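PDB 2J43: spydx from Streptococcus pyogenes, which binds glycogen and related alpha-glucans through its family 41 carbohydrate-binding modules, part of a cell-wall pullulanase that probably hydrolyses alpha-1,6 branch linkages. Local coordinates for residues G171-D176 and K189-K194; L21-W26 and V67-N72; R107-G112 and Y158-L163. All blocks are in the same frame, centred on the assembly; numbering follows the deposited sequence.

Contact 1: G171-D176 and K189-K194; sequences GFLILD and KDYLFK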
loop_
_atom_site.group_PDB
_atom_site.type_symbol
_atom_site.label_atom_id
_atom_site.label_comp_id
_atom_site.label_asym_id
_atom_site.label_seq_id
_atom_site.Cartn_x
_atom_site.Cartn_y
_atom_site.Cartn_z
ATOM N N GLY A 171 11.610 -1.893 -16.174
ATOM C CA GLY A 171 12.427 -3.015 -15.812
ATOM C C GLY A 171 13.408 -2.514 -14.767
ATOM O O GLY A 171 13.805 -1.342 -14.747
ATOM N N PHE A 172 13.772 -3.420 -13.900
ATOM C CA PHE A 172 14.774 -3.123 -12.900
ATOM C C PHE A 172 15.425 -4.388 -12.356
ATOM O O PHE A 172 15.002 -5.523 -12.585
ATOM C CB PHE A 172 14.167 -2.258 -11.771
ATOM C CG PHE A 172 13.093 -2.924 -10.966
ATOM C CD1 PHE A 172 13.379 -3.611 -9.769
ATOM C CD2 PHE A 172 11.787 -2.880 -11.380
ATOM C CE1 PHE A 172 12.355 -4.200 -9.042
ATOM C CE2 PHE A 172 10.775 -3.461 -10.601
ATOM C CZ PHE A 172 11.088 -4.110 -9.457
ATOM N N LEU A 173 16.525 -4.189 -11.626
ATOM C CA LEU A 173 17.218 -5.290 -11.012
ATOM C C LEU A 173 17.832 -4.822 -9.731
ATOM O O LEU A 173 18.258 -3.695 -9.645
ATOM C CB LEU A 173 18.299 -5.846 -11.945
ATOM C CG LEU A 173 18.787 -7.248 -11.622
ATOM C CD1 LEU A 173 17.734 -8.355 -11.587
ATOM C CD2 LEU A 173 19.939 -7.690 -12.579
ATOM N N ILE A 174 17.850 -5.665 -8.724
ATOM C CA ILE A 174 18.537 -5.288 -7.472
ATOM C C ILE A 174 19.976 -5.792 -7.546
ATOM O O ILE A 174 20.216 -7.002 -7.786
ATOM C CB ILE A 174 17.865 -5.878 -6.236
ATOM C CG1 ILE A 174 16.364 -5.605 -6.208
ATOM C CG2 ILE A 174 18.522 -5.339 -4.944
ATOM C CD1 ILE A 174 15.991 -4.121 -6.244
ATOM N N LEU A 175 20.921 -4.893 -7.298
ATOM C CA LEU A 175 22.357 -5.185 -7.369
ATOM C C LEU A 175 23.031 -5.131 -6.026
ATOM O O LEU A 175 22.614 -4.378 -5.130
ATOM C CB LEU A 175 23.045 -4.160 -8.268
ATOM C CG LEU A 175 22.440 -3.910 -9.647
ATOM C CD1 LEU A 175 23.339 -2.945 -10.457
ATOM C CD2 LEU A 175 22.217 -5.238 -10.351
ATOM N N ASP A 176 24.068 -5.946 -5.874
ATOM C CA ASP A 176 24.940 -5.848 -4.733
ATOM C C ASP A 176 26.319 -5.402 -5.198
ATOM O O ASP A 176 27.078 -6.174 -5.743
ATOM C CB ASP A 176 24.973 -7.196 -4.013
ATOM C CG ASP A 176 25.814 -7.169 -2.767
ATOM O OD1 ASP A 176 26.546 -6.169 -2.557
ATOM O OD2 ASP A 176 25.806 -8.146 -1.963
ATOM N N LYS A 189 17.243 -12.721 -12.847
ATOM C CA LYS A 189 16.189 -12.424 -13.785
ATOM C C LYS A 189 15.726 -11.006 -13.574
ATOM O O LYS A 189 15.407 -10.594 -12.466
ATOM C CB LYS A 189 15.035 -13.415 -13.626
ATOM C CG LYS A 189 15.197 -14.709 -14.468
ATOM C CD LYS A 189 14.429 -15.886 -13.834
ATOM C CE LYS A 189 15.314 -17.127 -13.537
ATOM N NZ LYS A 189 15.198 -17.463 -12.070
ATOM N N ASP A 190 15.643 -10.288 -14.665
ATOM C CA ASP A 190 15.147 -8.922 -14.657
ATOM C C ASP A 190 13.727 -8.862 -14.122
ATOM O O ASP A 190 12.867 -9.673 -14.517
ATOM C CB ASP A 190 15.108 -8.396 -16.055
ATOM C CG ASP A 190 16.488 -8.062 -16.627
ATOM O OD1 ASP A 190 17.481 -7.939 -15.870
ATOM O OD2 ASP A 190 16.606 -7.813 -17.857
ATOM N N TYR A 191 13.470 -7.896 -13.257
ATOM C CA TYR A 191 12.105 -7.613 -12.824
ATOM C C TYR A 191 11.423 -6.735 -13.828
ATOM O O TYR A 191 11.952 -5.735 -14.248
ATOM C CB TYR A 191 12.119 -6.864 -11.501
ATOM C CG TYR A 191 12.634 -7.634 -10.355
ATOM C CD1 TYR A 191 11.908 -8.649 -9.808
ATOM C CD2 TYR A 191 13.874 -7.337 -9.782
ATOM C CE1 TYR A 191 12.360 -9.369 -8.729
ATOM C CE2 TYR A 191 14.339 -8.001 -8.715
ATOM C CZ TYR A 191 13.616 -9.050 -8.171
ATOM O OH TYR A 191 14.153 -9.726 -7.112
ATOM N N LEU A 192 10.188 -7.083 -14.187
ATOM C CA LEU A 192 9.422 -6.317 -15.139
ATOM C C LEU A 192 8.080 -5.960 -14.514
ATOM O O LEU A 192 7.461 -6.794 -13.851
ATOM C CB LEU A 192 9.197 -7.171 -16.403
ATOM C CG LEU A 192 9.893 -6.773 -17.710
ATOM C CD1 LEU A 192 11.329 -6.172 -17.554
ATOM C CD2 LEU A 192 9.901 -7.981 -18.693
ATOM N N PHE A 193 7.656 -4.721 -14.705
ATOM C CA PHE A 193 6.355 -4.283 -14.186
ATOM C C PHE A 193 5.639 -3.405 -15.159
ATOM O O PHE A 193 6.158 -2.438 -15.644
ATOM C CB PHE A 193 6.529 -3.552 -12.845
ATOM C CG PHE A 193 5.222 -3.257 -12.140
ATOM C CD1 PHE A 193 4.494 -4.292 -11.559
ATOM C CD2 PHE A 193 4.761 -1.973 -12.044
ATOM C CE1 PHE A 193 3.283 -4.016 -10.924
ATOM C CE2 PHE A 193 3.561 -1.686 -11.391
ATOM C CZ PHE A 193 2.843 -2.713 -10.830
ATOM N N LYS A 194 4.364 -3.718 -15.412
ATOM C CA LYS A 194 3.587 -2.958 -16.389
ATOM C C LYS A 194 2.152 -2.644 -15.928
ATOM O O LYS A 194 1.273 -2.475 -16.766
ATOM C CB LYS A 194 3.538 -3.739 -17.722
ATOM C CG LYS A 194 2.988 -5.152 -17.624
ATOM C CD LYS A 194 2.291 -5.591 -18.925
ATOM C CE LYS A 194 3.251 -6.070 -19.988
ATOM N NZ LYS A 194 2.521 -6.826 -21.077
#
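The ring of F172 meets Y191 chiefly through that residue's CB, which lies over the ring centre, 3.6 Å from the centroid and 11° off the ring normal. The phenol has slid away from this position: the two ring planes stand only 23° apart but barely overlap, and their nearest atoms are F172 CE1 and Y191 CD2 at 3.6 Å. A chi1 of 65° carries F172 CG between the backbone N and the carbonyl carbon, with the ring reaching toward Y191. Farther along the phenol, Y191 CE2 comes within 4.0 Å of I174 CG1. Apolar groups suit F172 and I174, while Y191 adds a flat ring whose hydroxyl is hydrogen-bonded to the backbone oxygen of D208.

The backbones form one antiparallel hydrogen-bonded pair. F172 N gives its hydrogen to Y191 O at 3.0 Å, and Y191 N returns a bond to F172 O. A weaker CA-H...O contact from G171 CA, 3.2 Å away, supplements the hydrogen bond to Y191 O. G171, lacking a side chain, lets L192 CD1 settle close to its CA on the opposite face of the sheet from the rings. L173 CD1 reaches back to K189 O at 3.3 Å, before the short strand begins.

The contact adds edge strand 191-193 to the mixed sheet of the second pullulanase-associated module, a family 41 carbohydrate-binding module. Its partner, strand 170-176, is bonded on the other side to strand 128-134. V204 of strand 201-205 touches the side chains of F172 and Y191, and I116 of strand 113-119 also packs on F172.

Contact 2: L21-W26 and V67-N72; sequences LGLWVW and VSYLIN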
loop_
_atom_site.group_PDB
_atom_site.type_symbol
_atom_site.label_atom_id
_atom_site.label_comp_id
_atom_site.label_asym_id
_atom_site.label_seq_id
_atom_site.Cartn_x
_atom_site.Cartn_y
_atom_site.Cartn_z
ATOM N N LEU A 21 -20.688 11.884 12.230
ATOM C CA LEU A 21 -20.284 10.851 11.254
ATOM C C LEU A 21 -20.081 9.475 11.901
ATOM O O LEU A 21 -19.502 9.339 12.968
ATOM C CB LEU A 21 -18.988 11.232 10.559
ATOM C CG LEU A 21 -19.106 12.375 9.566
ATOM C CD1 LEU A 21 -17.697 12.812 9.153
ATOM C CD2 LEU A 21 -19.987 11.904 8.401
ATOM N N GLY A 22 -20.555 8.429 11.208
ATOM C CA GLY A 22 -20.315 7.062 11.638
ATOM C C GLY A 22 -19.673 6.189 10.580
ATOM O O GLY A 22 -19.923 6.371 9.364
ATOM N N LEU A 23 -18.894 5.227 11.039
ATOM C CA LEU A 23 -18.335 4.157 10.189
ATOM C C LEU A 23 -19.120 2.895 10.506
ATOM O O LEU A 23 -19.000 2.299 11.565
ATOM C CB LEU A 23 -16.861 3.923 10.482
ATOM C CG LEU A 23 -16.137 2.897 9.619
ATOM C CD1 LEU A 23 -16.245 3.301 8.152
ATOM C CD2 LEU A 23 -14.648 2.720 10.002
ATOM N N TRP A 24 -19.884 2.446 9.523
ATOM C CA TRP A 24 -20.839 1.351 9.628
ATOM C C TRP A 24 -20.211 0.150 8.885
ATOM O O TRP A 24 -19.816 0.287 7.741
ATOM C CB TRP A 24 -22.165 1.754 8.972
ATOM C CG TRP A 24 -23.212 0.680 9.065
ATOM C CD1 TRP A 24 -23.401 -0.383 8.213
ATOM C CD2 TRP A 24 -24.228 0.596 10.057
ATOM N NE1 TRP A 24 -24.464 -1.137 8.667
ATOM C CE2 TRP A 24 -24.979 -0.570 9.806
ATOM C CE3 TRP A 24 -24.565 1.392 11.178
ATOM C CZ2 TRP A 24 -26.055 -0.959 10.618
ATOM C CZ3 TRP A 24 -25.630 1.013 11.985
ATOM C CH2 TRP A 24 -26.371 -0.157 11.711
ATOM N N VAL A 25 -20.002 -0.976 9.575
ATOM C CA VAL A 25 -19.187 -2.068 9.056
ATOM C C VAL A 25 -19.896 -3.430 9.069
ATOM O O VAL A 25 -20.718 -3.713 9.937
ATOM C CB VAL A 25 -17.842 -2.180 9.817
ATOM C CG1 VAL A 25 -17.033 -0.922 9.646
ATOM C CG2 VAL A 25 -18.073 -2.423 11.305
ATOM N N TRP A 26 -19.555 -4.236 8.080
ATOM C CA TRP A 26 -20.014 -5.606 8.009
ATOM C C TRP A 26 -19.007 -6.499 7.331
ATOM O O TRP A 26 -17.882 -6.083 7.025
ATOM C CB TRP A 26 -21.381 -5.651 7.384
ATOM C CG TRP A 26 -21.547 -5.209 5.929
ATOM C CD1 TRP A 26 -21.736 -6.038 4.870
ATOM C CD2 TRP A 26 -21.636 -3.855 5.374
ATOM N NE1 TRP A 26 -21.913 -5.320 3.719
ATOM C CE2 TRP A 26 -21.883 -3.987 3.986
ATOM C CE3 TRP A 26 -21.542 -2.568 5.901
ATOM C CZ2 TRP A 26 -22.020 -2.896 3.129
ATOM C CZ3 TRP A 26 -21.684 -1.493 5.041
ATOM C CH2 TRP A 26 -21.908 -1.666 3.677
ATOM N N VAL A 67 -14.064 -7.084 4.145
ATOM C CA VAL A 67 -14.707 -6.141 5.028
ATOM C C VAL A 67 -15.500 -5.188 4.179
ATOM O O VAL A 67 -15.017 -4.685 3.176
ATOM C CB VAL A 67 -13.647 -5.360 5.800
ATOM C CG1 VAL A 67 -14.207 -4.187 6.531
ATOM C CG2 VAL A 67 -12.923 -6.350 6.784
ATOM N N SER A 68 -16.708 -4.919 4.600
ATOM C CA SER A 68 -17.504 -3.944 3.946
ATOM C C SER A 68 -17.783 -2.808 4.922
ATOM O O SER A 68 -17.811 -2.972 6.136
ATOM C CB SER A 68 -18.819 -4.546 3.441
ATOM O OG SER A 68 -18.556 -5.567 2.457
ATOM N N TYR A 69 -18.058 -1.648 4.353
ATOM C CA TYR A 69 -18.239 -0.464 5.163
ATOM C C TYR A 69 -18.959 0.632 4.388
ATOM O O TYR A 69 -19.048 0.656 3.130
ATOM C CB TYR A 69 -16.892 0.102 5.701
ATOM C CG TYR A 69 -16.137 0.827 4.630
ATOM C CD1 TYR A 69 -16.251 2.216 4.468
ATOM C CD2 TYR A 69 -15.342 0.113 3.736
ATOM C CE1 TYR A 69 -15.580 2.828 3.403
ATOM C CE2 TYR A 69 -14.635 0.772 2.697
ATOM C CZ TYR A 69 -14.784 2.100 2.557
ATOM O OH TYR A 69 -14.137 2.728 1.501
ATOM N N LEU A 70 -19.452 1.584 5.157
ATOM C CA LEU A 70 -19.935 2.841 4.619
ATOM C C LEU A 70 -19.754 3.900 5.687
ATOM O O LEU A 70 -19.576 3.568 6.847
ATOM C CB LEU A 70 -21.391 2.749 4.161
ATOM C CG LEU A 70 -22.410 2.439 5.247
ATOM C CD1 LEU A 70 -22.833 3.749 5.912
ATOM C CD2 LEU A 70 -23.648 1.705 4.733
ATOM N N ILE A 71 -19.842 5.157 5.269
ATOM C CA ILE A 71 -19.824 6.305 6.190
ATOM C C ILE A 71 -21.225 6.855 6.179
ATOM O O ILE A 71 -21.773 7.189 5.101
ATOM C CB ILE A 71 -18.774 7.404 5.779
ATOM C CG1 ILE A 71 -17.366 6.827 5.867
ATOM C CG2 ILE A 71 -18.887 8.654 6.691
ATOM C CD1 ILE A 71 -16.290 7.750 5.430
ATOM N N ASN A 72 -21.820 6.983 7.350
ATOM C CA ASN A 72 -23.165 7.524 7.497
ATOM C C ASN A 72 -23.132 8.759 8.360
ATOM O O ASN A 72 -22.066 9.178 8.793
ATOM C CB ASN A 72 -24.177 6.482 8.032
ATOM C CG ASN A 72 -23.953 6.040 9.507
ATOM O OD1 ASN A 72 -23.258 6.704 10.244
ATOM N ND2 ASN A 72 -24.683 4.995 9.966
#
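W26 and S68, W24 and L70, and G22 and N72 are the three hydrogen-bonded pairs of an antiparallel ladder, each joined by two backbone bonds, such as N72 N to G22 O at 2.8 Å. Between them, CA-H...O contacts add to the grip: W24 O, which accepts from L70 N, also receives Y69 CA at 3.1 Å. The regular alternation sends neighbouring side chains to opposite faces.

Apolar contacts fill the face of L23, V25, Y69 and I71. L23 CD1 meets Y69 CD1 at 3.8 Å, the two side chains crossing at a slant, and V25 CG1 approaches Y69 CB. Branched and aromatic residues suit this buried side.

The other face carries two tryptophans, with L70 among small and polar residues. With CG between the backbone N and the carbonyl carbon (chi1 64°), the W26 indole lies back over strand 67-72, one face over Y69 N and CZ3 3.5 Å from Y69 C. W26 CZ3 touches L70 CD2 at 3.8 Å, while L70 CD1 lies alongside W24 CB. W24 CE3 comes within 3.8 Å of N72 ND2, an amide nitrogen bonded to P37 O. N72 OD1 lies 3.3 Å from G22 CA, where a CB would point, so glycine suits the place.

Strands 21-27 and 66-73 are central in a four-stranded antiparallel sheet, flanked by 41-42 and 83-86. Its L23 face packs on strands 4-9 and 53-58, making the beta sandwich of the first pullulanase-associated module; beyond the opposite face, W36 meets W24 edge-to-face.

Contact 3: R107-G112 and Y158-L163; sequences RPLKEG and YVDVPL. Unlike the reference sequence in segment 107-112: E111 (reference Lys).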
loop_
_atom_site.group_PDB
_atom_site.type_symbol
_atom_site.label_atom_id
_atom_site.label_comp_id
_atom_site.label_asym_id
_atom_site.label_seq_id
_atom_site.Cartn_x
_atom_site.Cartn_y
_atom_site.Cartn_z
ATOM N N ARG A 107 0.146 3.072 1.141
ATOM C CA ARG A 107 -0.158 4.462 0.903
ATOM C C ARG A 107 0.172 4.876 -0.545
ATOM O O ARG A 107 1.339 4.804 -0.933
ATOM C CB ARG A 107 0.636 5.321 1.845
ATOM C CG ARG A 107 0.325 6.775 1.682
ATOM C CD ARG A 107 1.040 7.578 2.679
ATOM N NE ARG A 107 0.741 8.970 2.499
ATOM C CZ ARG A 107 1.067 9.896 3.384
ATOM N NH1 ARG A 107 1.700 9.573 4.514
ATOM N NH2 ARG A 107 0.756 11.144 3.142
ATOM N N PRO A 108 -0.799 5.313 -1.335
ATOM C CA PRO A 108 -0.518 5.728 -2.715
ATOM C C PRO A 108 0.404 6.953 -2.721
ATOM O O PRO A 108 0.263 7.844 -1.894
ATOM C CB PRO A 108 -1.896 6.103 -3.256
ATOM C CG PRO A 108 -2.844 5.375 -2.374
ATOM C CD PRO A 108 -2.255 5.358 -1.038
ATOM N N LEU A 109 1.365 6.969 -3.618
ATOM C CA LEU A 109 2.278 8.084 -3.672
ATOM C C LEU A 109 1.969 8.976 -4.883
ATOM O O LEU A 109 1.018 8.732 -5.614
ATOM C CB LEU A 109 3.708 7.552 -3.647
ATOM C CG LEU A 109 3.977 6.584 -2.476
ATOM C CD1 LEU A 109 5.395 6.027 -2.569
ATOM C CD2 LEU A 109 3.720 7.197 -1.065
ATOM N N LYS A 110 2.761 10.035 -5.030
ATOM C CA LYS A 110 2.654 11.002 -6.115
ATOM C C LYS A 110 2.612 10.351 -7.509
ATOM O O LYS A 110 3.311 9.374 -7.794
ATOM C CB LYS A 110 3.817 12.029 -6.020
ATOM C CG LYS A 110 5.229 11.437 -5.726
ATOM C CD LYS A 110 6.358 12.506 -5.808
ATOM C CE LYS A 110 7.514 12.301 -4.797
ATOM N NZ LYS A 110 8.406 11.112 -5.046
ATOM N N GLU A 111 1.785 10.908 -8.393
ATOM C CA GLU A 111 1.691 10.413 -9.767
ATOM C C GLU A 111 3.005 10.649 -10.503
ATOM O O GLU A 111 3.709 11.597 -10.214
ATOM C CB GLU A 111 0.543 11.112 -10.519
ATOM C CG GLU A 111 -0.676 10.218 -10.684
ATOM C CD GLU A 111 -1.862 10.929 -11.317
ATOM O OE1 GLU A 111 -1.683 11.598 -12.370
ATOM O OE2 GLU A 111 -2.982 10.794 -10.767
ATOM N N GLY A 112 3.334 9.742 -11.412
ATOM C CA GLY A 112 4.513 9.850 -12.256
ATOM C C GLY A 112 5.793 9.303 -11.637
ATOM O O GLY A 112 6.906 9.498 -12.168
ATOM N N TYR A 158 13.933 1.453 0.055
ATOM C CA TYR A 158 13.221 1.848 -1.142
ATOM C C TYR A 158 13.885 2.958 -1.923
ATOM O O TYR A 158 14.746 3.683 -1.414
ATOM C CB TYR A 158 11.767 2.253 -0.812
ATOM C CG TYR A 158 11.620 3.538 -0.034
ATOM C CD1 TYR A 158 11.622 4.750 -0.670
ATOM C CD2 TYR A 158 11.520 3.526 1.343
ATOM C CE1 TYR A 158 11.499 5.939 0.049
ATOM C CE2 TYR A 158 11.383 4.736 2.094
ATOM C CZ TYR A 158 11.373 5.910 1.424
ATOM O OH TYR A 158 11.252 7.109 2.088
ATOM N N VAL A 159 13.482 3.082 -3.180
ATOM C CA VAL A 159 13.814 4.240 -3.977
ATOM C C VAL A 159 12.589 4.683 -4.778
ATOM O O VAL A 159 11.794 3.843 -5.224
ATOM C CB VAL A 159 15.002 3.958 -4.899
ATOM C CG1 VAL A 159 14.709 2.849 -5.851
ATOM C CG2 VAL A 159 15.458 5.317 -5.567
ATOM N N ASP A 160 12.447 5.992 -4.945
ATOM C CA ASP A 160 11.386 6.585 -5.744
ATOM C C ASP A 160 11.953 6.901 -7.127
ATOM O O ASP A 160 12.927 7.677 -7.273
ATOM C CB ASP A 160 10.836 7.860 -5.088
ATOM C CG ASP A 160 10.016 7.571 -3.873
ATOM O OD1 ASP A 160 9.269 6.577 -3.919
ATOM O OD2 ASP A 160 10.070 8.256 -2.834
ATOM N N VAL A 161 11.352 6.306 -8.128
ATOM C CA VAL A 161 11.831 6.383 -9.502
ATOM C C VAL A 161 10.897 7.213 -10.404
ATOM O O VAL A 161 9.780 6.783 -10.699
ATOM C CB VAL A 161 11.961 4.997 -10.110
ATOM C CG1 VAL A 161 12.583 5.058 -11.519
ATOM C CG2 VAL A 161 12.766 4.066 -9.186
ATOM N N PRO A 162 11.376 8.333 -10.933
ATOM C CA PRO A 162 10.548 9.079 -11.903
ATOM C C PRO A 162 10.348 8.310 -13.193
ATOM O O PRO A 162 11.312 7.757 -13.698
ATOM C CB PRO A 162 11.353 10.359 -12.178
ATOM C CG PRO A 162 12.506 10.373 -11.244
ATOM C CD PRO A 162 12.693 8.960 -10.722
ATOM N N LEU A 163 9.125 8.294 -13.708
ATOM C CA LEU A 163 8.746 7.587 -14.920
ATOM C C LEU A 163 8.661 8.592 -16.107
ATOM O O LEU A 163 8.494 9.790 -15.908
ATOM C CB LEU A 163 7.375 6.905 -14.736
ATOM C CG LEU A 163 7.139 5.972 -13.538
ATOM C CD1 LEU A 163 5.703 5.499 -13.473
ATOM C CD2 LEU A 163 8.025 4.784 -13.709
HETATM O O HOH W 1 7.096 7.969 -5.223
#
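L163 N gives a nearly straight hydrogen bond to G112 O, 3.0 Å long with 170° at the hydrogen, where the loop 107-112 arrives beside the end of strand 156-162. The donor is tilted 33° from the carbonyl plane. G112 adopts a positive phi of 86°, a conformation that favours glycine. Its carbonyl oxygen is also touched by L163 CB at 3.7 Å, so this one atom meets both the backbone and the side chain of the leucine.

The bond prolongs the antiparallel pairing of strand 113-119 with strand 156-162: V161 bonds to L114 and V159 to I116, so G112 opposite L163 is the next step in the same register. Loop 107-112 is thus the approach to a strand of the second module's sheet, coming from strand 103-104 in a sheet of the first, and at its far end R107 forms a salt bridge with D50.

Among the side chains, K110 and D160 carry the polar contact. The long lysine chain bends at chi3 and chi4 as it brings NZ toward the carboxylate, and NZ stands 4.0 Å from D160 OD2, a long salt bridge; a water bonds weakly to NZ and to D160 OD1, the latter at 2.9 Å. D160 has a second cationic partner in R115, whose NE pairs with OD1, and the two positive neighbours would be expected to favour the charged carboxylate. L109 sends CD1 to within 4.1 Å of D160 OD1, the side chains crossing at about a right angle.

From the N terminus, contact 2 comes first, bringing 67-72 back to 21-26 across 40 intervening residues and joining the two middle strands of one sheet in the first module. The chain then reaches 107-112, and contact 3 closes a second loop, of 45 residues, where strand 156-162 ends beside the connection leading into the second module. Contact 1 follows with a short closure over 12 residues, adding the marginal strand 191-193 to that module's sheet. The three loops run in series, neither nesting nor crossing. Contacts 1 and 3 reach the same sheet, their centres 16 Å apart, whereas the centres of contacts 1 and 2 are 40 Å apart.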